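Local coordinates for protein metallo-carboxypeptidase (Pseudomonas aeruginosa, PDB 4A39) that is a zinc-dependent carboxypeptidase of the M14 family, a bacterial model for mammalian cytosolic carboxypeptidases, and probably removes residues from the C-termini of peptides, at residues S82-V87 with F120-P125. Sequence-based numbering, arbitrary orientation.
Sequences SGYQAV and FAYFEP
One face of the Tyr-84 ring takes the edge of Tyr-122 in an edge-to-face pair, planes at 60° and centroids 4.8 Å apart; CE1 of Tyr-122 stands over that face, offset toward the rim, with Tyr-84 CE2 at the edge of the Tyr-122 ring, in its plane. The pair lies just beyond the point where antiparallel strands 87-89 and 118-121 meet, at Val-87 and Ala-121, in the beta-sheet N-terminal domain of this cytosolic carboxypeptidase. CG of each tyrosine is anti to its backbone N, and the two side chains cross obliquely. Tyr-84 OH donates to the backbone O of Tyr-122 at 2.7 Å, from above the carbonyl plane, which ties the loop before strand 87-89 to the chain just leaving strand 118-121. Beyond this pair, Tyr-122 stacks on Phe-351, and its OH is hydrogen-bonded to Gln-50. Its side chain is about 7 Å from that of the zinc ligand Glu-183. Val-87 CG2, beside the backbone N, packs against Ala-121 O (3.7 Å). Val-87 N reaches Ala-121 O at 3.3 Å, nearly along the C=O axis, and Ala-121 N returns to Val-87 O at 3.0 Å. That same Val-87 O also receives a CA-H...O contact from Phe-120 CA at 3.2 Å.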
# COMPACT_ATOMS: atom_id res chain seq x y z
N SER A 82 -11.25 8.88 13.76
CA SER A 82 -10.84 9.28 15.11
C SER A 82 -9.34 9.02 15.27
O SER A 82 -8.86 7.92 15.02
CB SER A 82 -11.63 8.48 16.15
OG SER A 82 -11.23 8.83 17.46
N GLY A 83 -8.62 10.06 15.68
CA GLY A 83 -7.18 9.93 15.88
C GLY A 83 -6.36 10.13 14.62
O GLY A 83 -5.13 10.07 14.65
N TYR A 84 -7.03 10.35 13.49
CA TYR A 84 -6.34 10.55 12.23
C TYR A 84 -6.05 12.03 11.96
O TYR A 84 -6.92 12.88 12.13
CB TYR A 84 -7.17 10.00 11.06
CG TYR A 84 -6.59 10.38 9.72
CD1 TYR A 84 -5.48 9.72 9.19
CD2 TYR A 84 -7.10 11.48 9.02
CE1 TYR A 84 -4.88 10.16 8.01
CE2 TYR A 84 -6.50 11.92 7.84
CZ TYR A 84 -5.39 11.26 7.34
OH TYR A 84 -4.79 11.73 6.20
N GLN A 85 -4.82 12.30 11.54
CA GLN A 85 -4.39 13.66 11.22
C GLN A 85 -4.09 13.72 9.72
O GLN A 85 -3.29 12.92 9.22
CB GLN A 85 -3.13 14.03 12.01
CG GLN A 85 -3.25 13.89 13.52
CD GLN A 85 -4.36 14.73 14.11
OE1 GLN A 85 -5.44 14.22 14.45
NE2 GLN A 85 -4.12 16.02 14.24
N ALA A 86 -4.72 14.65 9.02
CA ALA A 86 -4.51 14.81 7.58
C ALA A 86 -3.07 15.20 7.25
O ALA A 86 -2.39 15.81 8.07
CB ALA A 86 -5.46 15.87 7.03
N VAL A 87 -2.63 14.86 6.04
CA VAL A 87 -1.28 15.18 5.61
C VAL A 87 -1.33 16.32 4.59
O VAL A 87 -2.27 16.42 3.81
CB VAL A 87 -0.61 13.95 4.96
CG1 VAL A 87 0.90 14.10 4.99
CG2 VAL A 87 -1.04 12.68 5.67
N PHE A 120 -3.32 18.65 0.13
CA PHE A 120 -3.71 17.80 1.25
C PHE A 120 -4.03 16.43 0.68
O PHE A 120 -4.55 16.31 -0.44
CB PHE A 120 -4.96 18.33 1.97
CG PHE A 120 -4.74 19.60 2.73
CD1 PHE A 120 -4.32 19.56 4.05
CD2 PHE A 120 -4.98 20.84 2.14
CE1 PHE A 120 -4.13 20.73 4.78
CE2 PHE A 120 -4.80 22.01 2.85
CZ PHE A 120 -4.37 21.96 4.18
N ALA A 121 -3.71 15.38 1.44
CA ALA A 121 -4.00 14.02 1.00
C ALA A 121 -4.18 13.11 2.20
O ALA A 121 -3.79 13.45 3.32
CB ALA A 121 -2.87 13.50 0.11
N TYR A 122 -4.78 11.95 1.97
CA TYR A 122 -5.04 10.99 3.05
C TYR A 122 -3.72 10.32 3.46
O TYR A 122 -3.57 9.88 4.60
CB TYR A 122 -6.08 9.96 2.58
CG TYR A 122 -6.61 9.04 3.66
CD1 TYR A 122 -6.80 9.49 4.97
CD2 TYR A 122 -6.95 7.72 3.36
CE1 TYR A 122 -7.32 8.65 5.96
CE2 TYR A 122 -7.47 6.87 4.34
CZ TYR A 122 -7.65 7.34 5.63
OH TYR A 122 -8.16 6.50 6.60
N PHE A 123 -2.79 10.24 2.52
CA PHE A 123 -1.46 9.70 2.76
C PHE A 123 -0.55 10.26 1.66
O PHE A 123 -1.03 10.67 0.61
CB PHE A 123 -1.44 8.16 2.69
CG PHE A 123 -0.18 7.55 3.28
CD1 PHE A 123 -0.06 7.37 4.65
CD2 PHE A 123 0.89 7.21 2.46
CE1 PHE A 123 1.11 6.85 5.20
CE2 PHE A 123 2.07 6.69 3.00
CZ PHE A 123 2.17 6.51 4.37
N GLU A 124 0.76 10.28 1.91
CA GLU A 124 1.71 10.77 0.92
C GLU A 124 1.47 9.98 -0.38
O GLU A 124 1.74 8.79 -0.43
CB GLU A 124 3.14 10.55 1.43
CG GLU A 124 4.22 11.17 0.55
CD GLU A 124 5.59 11.17 1.22
OE1 GLU A 124 5.72 10.68 2.36
OE2 GLU A 124 6.54 11.68 0.59
N PRO A 125 0.97 10.64 -1.44
CA PRO A 125 0.68 10.00 -2.72
C PRO A 125 1.84 9.44 -3.53
O PRO A 125 2.95 9.97 -3.51
CB PRO A 125 -0.06 11.09 -3.51
CG PRO A 125 -0.54 12.04 -2.46
CD PRO A 125 0.60 12.07 -1.49